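Local coordinates for protein dimethyladenosine transferase, putative (Plasmodium falciparum, PDB 2H1R) that probably methylates adenines of ribosomal RNA at N6 to give dimethyladenosine, with S-adenosyl-L-methionine as methyl donor, at residues A[238-243]-A[250-255]; A[164-169]-A[206-211]. One frame throughout, in Å; residues are numbered along the deposited sequence. Where two conformers were deposited one is given.

Contact 2 belongs to the core and contact 1 to the outskirts: their centres lie about 26 Å apart, and contact 1 sits about 33 Å from the centre of the chain against about 8 Å for contact 2. In contact 2 (164-169 with 206-211) the end of helix 159-167, on the methyltransferase side, packs against helix 205-216 of the helical C-terminal part through three buried side chains, all apolar or aromatic. Contact 1 (238-243 with 250-255) stays within the C-terminal part, where helix 230-246 meets the loop that follows it. There the chemistry is mixed, a phenol oxygen accepting a backbone N-H beside modest apolar packing. Both contacts lie away from the predicted S-adenosyl-L-methionine site.

Contact 1 of 2, residues A[238-243]-A[250-255]; sequences HNYKNW and VPVNFP
P251 and V252 receive the outer end of Y240, which reaches from helix 230-246 to the loop. P251 comes first: its CB lies 3.9 Å from Y240 CE2, an apolar touch made obliquely to the ring, and its CA is 3.7 Å from Y240 OH. At V252 the contact turns polar. The backbone N-H of V252 donates to Y240 OH, with 2.9 Å between N and OH and an N-H...O angle of 156°. This N lies at the hydroxyl edge of the ring, close to its plane. The phenol gets this far because CG of Y240 stands anti to the backbone N (chi1 176°), carrying the ring outward from the helix. V252 then sets CB 3.5 Å from Y240 OH, with CG1 close behind, its side chain nearly perpendicular to the tyrosine. Beyond it, N253 centres an inverse gamma turn, with a weak hydrogen bond from F254 N to V252 O, and P255 is the N-cap of helix 256-266. Y259 of that helix meets the Y240 ring and also touches V252. The loop joins two consecutive helices of the helical C-terminal domain of the rRNA adenine dimethylase family and is tied back to the first by a buried tyrosine.

Contact 2 of 2, residues A[164-169]-A[206-211]; sequences VKLFCK and DEWDNL
The indole of W208 carries L166 CD2 on one face, while the F167 ring turns an edge toward its five-membered part; in turn, L166 CG covers one face of F167, over the ring centre. Here the two parts of the KsgA/Dim1-like fold meet: helix 159-167 of the Rossmann-like methyltransferase domain packs on helix 205-216 of the helical C-terminal domain. The leucine contact is a CH-pi interaction, with CD2 of L166 3.6 Å from the centroid of the six-membered ring of W208 and 19° off the ring normal. Its closest approach is 3.4 Å, from L166 CD2 to W208 CE2, and L166 CB adds a second touch at 3.9 Å from W208 CZ2. The two side chains come from opposite directions, and in W208 a CG anti to the backbone N (chi1 171°) sends the indole across toward the other helix. The edge-to-face aromatic pair is looser, its planes at 82°, with 6.0 Å between the centroids of F167 and the W208 pyrrole ring, and F167 CE2 comes no nearer than 4.4 Å to W208 CD1. F282 and L283 of helix 279-291 also press on the indole, L283 reaching L166 too. D209, one residue on from W208, makes salt bridges to R159 of helix 159-167 through OD1 and to R213 of its own helix through OD2. N163 ND2 hydrogen-bonds to D209 OD1, and its OD1 takes a weak hydrogen bond from W208 NE1.

Contact 1 of 2, residues A[238-243]-A[250-255]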
ATOM      1  N   HIS A 238     -26.486 -10.201   9.689  1.00 23.69           N
ATOM      2  CA  HIS A 238     -25.838 -11.291  10.447  1.00 25.96           C
ATOM      3  C   HIS A 238     -24.742 -10.768  11.378  1.00 25.88           C
ATOM      4  O   HIS A 238     -24.712 -11.117  12.567  1.00 25.54           O
ATOM      5  CB  HIS A 238     -25.232 -12.338   9.521  1.00 27.03           C
ATOM      6  CG  HIS A 238     -24.684 -13.536  10.250  1.00 31.04           C
ATOM      7  ND1 HIS A 238     -25.484 -14.407  10.956  1.00 33.16           N
ATOM      8  CD2 HIS A 238     -23.416 -13.990  10.389  1.00 33.08           C
ATOM      9  CE1 HIS A 238     -24.731 -15.355  11.492  1.00 35.64           C
ATOM     10  NE2 HIS A 238     -23.474 -15.125  11.160  1.00 33.43           N
ATOM     11  N   ASN A 239     -23.849  -9.961  10.818  1.00 24.05           N
ATOM     12  CA  ASN A 239     -22.769  -9.321  11.585  1.00 24.52           C
ATOM     13  C   ASN A 239     -23.308  -8.394  12.661  1.00 23.88           C
ATOM     14  O   ASN A 239     -22.794  -8.401  13.799  1.00 24.07           O
ATOM     15  CB  ASN A 239     -21.788  -8.573  10.665  1.00 23.83           C
ATOM     16  CG  ASN A 239     -20.879  -9.502   9.906  1.00 26.88           C
ATOM     17  OD1 ASN A 239     -20.857 -10.715  10.138  1.00 30.37           O
ATOM     18  ND2 ASN A 239     -20.111  -8.944   9.002  1.00 28.61           N
ATOM     19  N   TYR A 240     -24.350  -7.626  12.346  1.00 21.71           N
ATOM     20  CA  TYR A 240     -25.001  -6.785  13.325  1.00 22.40           C
ATOM     21  C   TYR A 240     -25.601  -7.570  14.494  1.00 23.69           C
ATOM     22  O   TYR A 240     -25.428  -7.193  15.659  1.00 21.48           O
ATOM     23  CB  TYR A 240     -26.092  -5.923  12.689  1.00 23.30           C
ATOM     24  CG  TYR A 240     -26.893  -5.065  13.680  1.00 22.75           C
ATOM     25  CD1 TYR A 240     -26.299  -4.005  14.351  1.00 20.41           C
ATOM     26  CD2 TYR A 240     -28.257  -5.321  13.932  1.00 23.74           C
ATOM     27  CE1 TYR A 240     -26.992  -3.213  15.247  1.00 23.96           C
ATOM     28  CE2 TYR A 240     -28.991  -4.499  14.838  1.00 26.32           C
ATOM     29  CZ  TYR A 240     -28.337  -3.466  15.506  1.00 26.31           C
ATOM     30  OH  TYR A 240     -28.994  -2.621  16.365  1.00 25.82           O
ATOM     31  N   LYS A 241     -26.309  -8.649  14.204  1.00 23.87           N
ATOM     32  CA  LYS A 241     -26.849  -9.456  15.319  1.00 26.43           C
ATOM     33  C   LYS A 241     -25.741 -10.096  16.175  1.00 25.54           C
ATOM     34  O   LYS A 241     -25.862 -10.144  17.404  1.00 26.31           O
ATOM     35  CB  LYS A 241     -27.816 -10.508  14.789  1.00 27.66           C
ATOM     36  CG  LYS A 241     -29.115  -9.893  14.272  1.00 29.05           C
ATOM     37  CD  LYS A 241     -29.837 -10.906  13.387  1.00 36.96           C
ATOM     38  CE  LYS A 241     -31.189 -10.386  12.906  1.00 40.09           C
ATOM     39  NZ  LYS A 241     -32.204 -10.360  13.987  1.00 43.09           N
ATOM     40  N   ASN A 242     -24.686 -10.573  15.530  1.00 25.51           N
ATOM     41  CA  ASN A 242     -23.508 -11.119  16.220  1.00 26.92           C
ATOM     42  C   ASN A 242     -22.847 -10.100  17.162  1.00 26.76           C
ATOM     43  O   ASN A 242     -22.521 -10.443  18.306  1.00 24.89           O
ATOM     44  CB  ASN A 242     -22.441 -11.596  15.241  1.00 26.84           C
ATOM     45  CG  ASN A 242     -22.672 -13.023  14.729  1.00 31.59           C
ATOM     46  OD1 ASN A 242     -23.607 -13.704  15.120  1.00 33.02           O
ATOM     47  ND2 ASN A 242     -21.803 -13.458  13.820  1.00 33.66           N
ATOM     48  N   TRP A 243     -22.646  -8.866  16.670  1.00 25.42           N
ATOM     49  CA  TRP A 243     -22.121  -7.757  17.467  1.00 25.31           C
ATOM     50  C   TRP A 243     -22.987  -7.492  18.675  1.00 25.70           C
ATOM     51  O   TRP A 243     -22.489  -7.306  19.813  1.00 22.54           O
ATOM     52  CB  TRP A 243     -22.054  -6.470  16.625  1.00 25.99           C
ATOM     53  CG  TRP A 243     -21.532  -5.257  17.391  1.00 25.73           C
ATOM     54  CD1 TRP A 243     -22.269  -4.236  17.902  1.00 26.87           C
ATOM     55  CD2 TRP A 243     -20.161  -4.955  17.691  1.00 26.93           C
ATOM     56  NE1 TRP A 243     -21.430  -3.296  18.502  1.00 28.95           N
ATOM     57  CE2 TRP A 243     -20.140  -3.736  18.396  1.00 25.57           C
ATOM     58  CE3 TRP A 243     -18.947  -5.620  17.451  1.00 28.91           C
ATOM     59  CZ2 TRP A 243     -18.943  -3.142  18.850  1.00 30.05           C
ATOM     60  CZ3 TRP A 243     -17.743  -5.031  17.903  1.00 31.13           C
ATOM     61  CH2 TRP A 243     -17.762  -3.792  18.597  1.00 28.13           C
ATOM     62  N   VAL A 250     -29.142  -5.064  22.773  1.00 39.69           N
ATOM     63  CA  VAL A 250     -30.408  -5.442  22.162  1.00 40.08           C
ATOM     64  C   VAL A 250     -30.500  -4.809  20.775  1.00 39.07           C
ATOM     65  O   VAL A 250     -30.351  -3.581  20.641  1.00 39.60           O
ATOM     66  CB  VAL A 250     -31.648  -5.097  23.069  1.00 40.57           C
ATOM     67  CG1 VAL A 250     -31.746  -3.583  23.375  1.00 41.99           C
ATOM     68  CG2 VAL A 250     -32.933  -5.607  22.423  1.00 41.03           C
ATOM     69  N   PRO A 251     -30.697  -5.642  19.736  1.00 38.63           N
ATOM     70  CA  PRO A 251     -30.790  -5.109  18.367  1.00 37.90           C
ATOM     71  C   PRO A 251     -31.877  -4.048  18.262  1.00 37.40           C
ATOM     72  O   PRO A 251     -32.847  -4.087  19.012  1.00 37.90           O
ATOM     73  CB  PRO A 251     -31.148  -6.337  17.544  1.00 38.45           C
ATOM     74  CG  PRO A 251     -30.635  -7.486  18.334  1.00 38.28           C
ATOM     75  CD  PRO A 251     -30.819  -7.112  19.759  1.00 37.94           C
ATOM     76  N   VAL A 252     -31.691  -3.076  17.379  1.00 35.85           N
ATOM     77  CA  VAL A 252     -32.659  -2.003  17.190  1.00 34.66           C
ATOM     78  C   VAL A 252     -33.979  -2.658  16.722  1.00 34.30           C
ATOM     79  O   VAL A 252     -33.940  -3.595  15.922  1.00 33.15           O
ATOM     80  CB  VAL A 252     -32.095  -0.942  16.198  1.00 34.69           C
ATOM     81  CG1 VAL A 252     -32.046  -1.457  14.743  1.00 33.92           C
ATOM     82  CG2 VAL A 252     -32.814   0.370  16.306  1.00 34.61           C
ATOM     83  N   ASN A 253     -35.118  -2.238  17.269  1.00 34.50           N
ATOM     84  CA  ASN A 253     -36.397  -2.716  16.710  1.00 35.44           C
ATOM     85  C   ASN A 253     -36.813  -1.853  15.544  1.00 34.44           C
ATOM     86  O   ASN A 253     -37.620  -0.924  15.669  1.00 34.41           O
ATOM     87  CB  ASN A 253     -37.539  -2.876  17.723  1.00 36.09           C
ATOM     88  CG  ASN A 253     -38.726  -3.641  17.114  1.00 39.82           C
ATOM     89  OD1 ASN A 253     -38.557  -4.753  16.568  1.00 40.45           O
ATOM     90  ND2 ASN A 253     -39.919  -3.025  17.148  1.00 42.38           N
ATOM     91  N   PHE A 254     -36.222  -2.163  14.395  1.00 33.26           N
ATOM     92  CA  PHE A 254     -36.382  -1.325  13.228  1.00 31.86           C
ATOM     93  C   PHE A 254     -35.904  -2.146  12.038  1.00 30.81           C
ATOM     94  O   PHE A 254     -34.995  -2.976  12.197  1.00 30.54           O
ATOM     95  CB  PHE A 254     -35.531  -0.070  13.411  1.00 32.50           C
ATOM     96  CG  PHE A 254     -35.943   1.055  12.550  1.00 32.74           C
ATOM     97  CD1 PHE A 254     -37.130   1.748  12.813  1.00 31.76           C
ATOM     98  CD2 PHE A 254     -35.176   1.412  11.450  1.00 33.57           C
ATOM     99  CE1 PHE A 254     -37.539   2.796  11.992  1.00 33.38           C
ATOM    100  CE2 PHE A 254     -35.557   2.470  10.642  1.00 34.05           C
ATOM    101  CZ  PHE A 254     -36.750   3.167  10.915  1.00 33.27           C
ATOM    102  N   PRO A 255     -36.516  -1.950  10.845  1.00 29.35           N
ATOM    103  CA  PRO A 255     -36.063  -2.790   9.721  1.00 28.48           C
ATOM    104  C   PRO A 255     -34.596  -2.531   9.377  1.00 26.33           C
ATOM    105  O   PRO A 255     -34.202  -1.387   9.213  1.00 26.06           O
ATOM    106  CB  PRO A 255     -36.980  -2.389   8.554  1.00 27.96           C
ATOM    107  CG  PRO A 255     -37.720  -1.190   8.980  1.00 29.22           C
ATOM    108  CD  PRO A 255     -37.632  -1.053  10.473  1.00 29.64           C
TER

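Contact 2 of 2, residues A[164-169]-A[206-211]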
ATOM      1  N   VAL A 164      -3.736   2.862  -0.622  1.00 21.69           N
ATOM      2  CA  VAL A 164      -2.467   3.603  -0.658  1.00 22.25           C
ATOM      3  C   VAL A 164      -2.615   5.038  -0.149  1.00 22.52           C
ATOM      4  O   VAL A 164      -1.783   5.521   0.675  1.00 23.05           O
ATOM      5  CB  VAL A 164      -1.852   3.555  -2.092  1.00 21.39           C
ATOM      6  CG1 VAL A 164      -0.612   4.438  -2.200  1.00 25.48           C
ATOM      7  CG2 VAL A 164      -1.467   2.151  -2.421  1.00 23.90           C
ATOM      8  N   LYS A 165      -3.659   5.724  -0.614  1.00 21.86           N
ATOM      9  CA  LYS A 165      -3.878   7.108  -0.288  1.00 23.66           C
ATOM     10  C   LYS A 165      -4.217   7.273   1.210  1.00 22.45           C
ATOM     11  O   LYS A 165      -3.892   8.304   1.818  1.00 22.50           O
ATOM     12  CB  LYS A 165      -5.030   7.677  -1.121  1.00 24.32           C
ATOM     13  CG  LYS A 165      -4.682   8.023  -2.594  1.00 27.63           C
ATOM     14  CD  LYS A 165      -5.943   8.307  -3.394  1.00 27.00           C
ATOM     15  CE  LYS A 165      -6.440   9.743  -3.155  1.00 34.43           C
ATOM     16  NZ  LYS A 165      -7.854   9.891  -3.674  1.00 36.21           N
ATOM     17  N   LEU A 166      -4.884   6.277   1.777  1.00 22.16           N
ATOM     18  CA  LEU A 166      -5.242   6.363   3.185  1.00 22.41           C
ATOM     19  C   LEU A 166      -3.976   6.312   4.014  1.00 22.72           C
ATOM     20  O   LEU A 166      -3.808   7.119   4.921  1.00 24.98           O
ATOM     21  CB  LEU A 166      -6.189   5.236   3.617  1.00 22.84           C
ATOM     22  CG  LEU A 166      -6.456   5.269   5.147  1.00 21.47           C
ATOM     23  CD1 LEU A 166      -7.155   6.524   5.525  1.00 23.40           C
ATOM     24  CD2 LEU A 166      -7.265   4.110   5.596  1.00 26.22           C
ATOM     25  N   PHE A 167      -3.095   5.381   3.693  1.00 23.77           N
ATOM     26  CA  PHE A 167      -1.938   5.137   4.529  1.00 25.58           C
ATOM     27  C   PHE A 167      -0.715   6.027   4.271  1.00 25.66           C
ATOM     28  O   PHE A 167       0.099   6.245   5.188  1.00 25.73           O
ATOM     29  CB  PHE A 167      -1.663   3.641   4.598  1.00 27.54           C
ATOM     30  CG  PHE A 167      -2.788   2.882   5.284  1.00 29.91           C
ATOM     31  CD1 PHE A 167      -2.937   2.940   6.679  1.00 28.07           C
ATOM     32  CD2 PHE A 167      -3.764   2.214   4.521  1.00 31.02           C
ATOM     33  CE1 PHE A 167      -3.999   2.293   7.319  1.00 31.95           C
ATOM     34  CE2 PHE A 167      -4.855   1.552   5.153  1.00 32.42           C
ATOM     35  CZ  PHE A 167      -4.967   1.582   6.542  1.00 32.53           C
ATOM     36  N   CYS A 168      -0.618   6.570   3.058  0.50 25.14           N
ATOM     37  CA  CYS A 168       0.548   7.336   2.649  0.50 26.10           C
ATOM     38  C   CYS A 168       0.219   8.567   1.796  0.50 26.05           C
ATOM     39  O   CYS A 168      -0.908   8.748   1.337  0.50 26.34           O
ATOM     40  CB  CYS A 168       1.520   6.425   1.883  0.50 25.91           C
ATOM     41  SG  CYS A 168       1.917   4.840   2.673  0.50 26.84           S
ATOM     42  N   LYS A 169       1.211   9.430   1.628  1.00 26.53           N
ATOM     43  CA  LYS A 169       1.254  10.361   0.514  1.00 27.02           C
ATOM     44  C   LYS A 169       2.118   9.642  -0.516  1.00 27.71           C
ATOM     45  O   LYS A 169       3.258   9.220  -0.215  1.00 26.91           O
ATOM     46  CB  LYS A 169       1.882  11.689   0.918  1.00 28.11           C
ATOM     47  CG  LYS A 169       1.260  12.285   2.191  1.00 30.11           C
ATOM     48  CD  LYS A 169       1.934  13.589   2.586  1.00 37.38           C
ATOM     49  CE  LYS A 169       3.211  13.330   3.406  1.00 39.03           C
ATOM     50  NZ  LYS A 169       4.188  14.434   3.241  1.00 40.03           N
ATOM     51  N   ASP A 206      -8.704  -4.441   8.510  1.00 23.81           N
ATOM     52  CA  ASP A 206      -9.615  -5.532   8.143  1.00 25.76           C
ATOM     53  C   ASP A 206     -11.005  -5.021   7.744  1.00 23.85           C
ATOM     54  O   ASP A 206     -11.548  -5.423   6.710  1.00 22.62           O
ATOM     55  CB  ASP A 206      -9.740  -6.590   9.260  1.00 25.93           C
ATOM     56  CG  ASP A 206      -8.402  -7.299   9.548  1.00 32.31           C
ATOM     57  OD1 ASP A 206      -7.550  -7.329   8.628  1.00 34.33           O
ATOM     58  OD2 ASP A 206      -8.199  -7.831  10.679  1.00 36.17           O
ATOM     59  N   GLU A 207     -11.561  -4.113   8.535  1.00 22.54           N
ATOM     60  CA  GLU A 207     -12.900  -3.606   8.243  1.00 21.51           C
ATOM     61  C   GLU A 207     -12.889  -2.601   7.078  1.00 21.22           C
ATOM     62  O   GLU A 207     -13.828  -2.576   6.288  1.00 21.83           O
ATOM     63  CB  GLU A 207     -13.494  -2.908   9.474  1.00 20.49           C
ATOM     64  CG  GLU A 207     -13.957  -3.824  10.566  1.00 25.67           C
ATOM     65  CD  GLU A 207     -15.102  -3.218  11.369  1.00 31.56           C
ATOM     66  OE1 GLU A 207     -15.033  -3.279  12.631  1.00 34.38           O
ATOM     67  OE2 GLU A 207     -16.055  -2.681  10.744  1.00 28.66           O
ATOM     68  N   TRP A 208     -11.881  -1.736   7.037  1.00 20.23           N
ATOM     69  CA  TRP A 208     -11.693  -0.771   5.933  1.00 20.50           C
ATOM     70  C   TRP A 208     -11.617  -1.489   4.602  1.00 19.29           C
ATOM     71  O   TRP A 208     -12.339  -1.170   3.678  1.00 17.96           O
ATOM     72  CB  TRP A 208     -10.383  -0.006   6.138  1.00 21.01           C
ATOM     73  CG  TRP A 208      -9.925   0.875   4.994  1.00 20.71           C
ATOM     74  CD1 TRP A 208      -8.987   0.571   4.048  1.00 22.25           C
ATOM     75  CD2 TRP A 208     -10.352   2.210   4.719  1.00 21.06           C
ATOM     76  NE1 TRP A 208      -8.797   1.643   3.208  1.00 21.08           N
ATOM     77  CE2 TRP A 208      -9.630   2.660   3.589  1.00 22.76           C
ATOM     78  CE3 TRP A 208     -11.271   3.077   5.317  1.00 19.99           C
ATOM     79  CZ2 TRP A 208      -9.808   3.944   3.051  1.00 18.95           C
ATOM     80  CZ3 TRP A 208     -11.441   4.352   4.766  1.00 20.34           C
ATOM     81  CH2 TRP A 208     -10.709   4.765   3.665  1.00 19.65           C
ATOM     82  N   ASP A 209     -10.747  -2.486   4.514  1.00 19.77           N
ATOM     83  CA  ASP A 209     -10.558  -3.200   3.266  1.00 20.26           C
ATOM     84  C   ASP A 209     -11.829  -3.975   2.866  1.00 19.46           C
ATOM     85  O   ASP A 209     -12.136  -4.103   1.673  1.00 19.22           O
ATOM     86  CB  ASP A 209      -9.326  -4.117   3.312  1.00 20.38           C
ATOM     87  CG  ASP A 209      -8.957  -4.658   1.941  1.00 23.12           C
ATOM     88  OD1 ASP A 209      -8.649  -3.862   1.002  1.00 25.43           O
ATOM     89  OD2 ASP A 209      -9.017  -5.883   1.811  1.00 25.49           O
ATOM     90  N   ASN A 210     -12.572  -4.490   3.840  0.50 18.68           N
ATOM     91  CA  ASN A 210     -13.790  -5.228   3.486  0.50 18.54           C
ATOM     92  C   ASN A 210     -14.904  -4.316   3.003  0.50 18.43           C
ATOM     93  O   ASN A 210     -15.651  -4.676   2.074  0.50 18.16           O
ATOM     94  CB  ASN A 210     -14.292  -6.096   4.640  0.50 18.85           C
ATOM     95  CG  ASN A 210     -13.456  -7.331   4.846  0.50 19.08           C
ATOM     96  OD1 ASN A 210     -12.656  -7.720   3.993  0.50 24.66           O
ATOM     97  ND2 ASN A 210     -13.643  -7.968   5.983  0.50 19.97           N
ATOM     98  N   LEU A 211     -15.010  -3.151   3.625  1.00 17.65           N
ATOM     99  CA  LEU A 211     -15.958  -2.106   3.174  1.00 17.97           C
ATOM    100  C   LEU A 211     -15.617  -1.692   1.737  1.00 18.29           C
ATOM    101  O   LEU A 211     -16.505  -1.588   0.874  1.00 17.82           O
ATOM    102  CB  LEU A 211     -15.911  -0.880   4.096  1.00 16.79           C
ATOM    103  CG  LEU A 211     -16.655   0.384   3.621  1.00 14.70           C
ATOM    104  CD1 LEU A 211     -18.179   0.176   3.504  1.00 17.26           C
ATOM    105  CD2 LEU A 211     -16.370   1.598   4.508  1.00 19.77           C
TER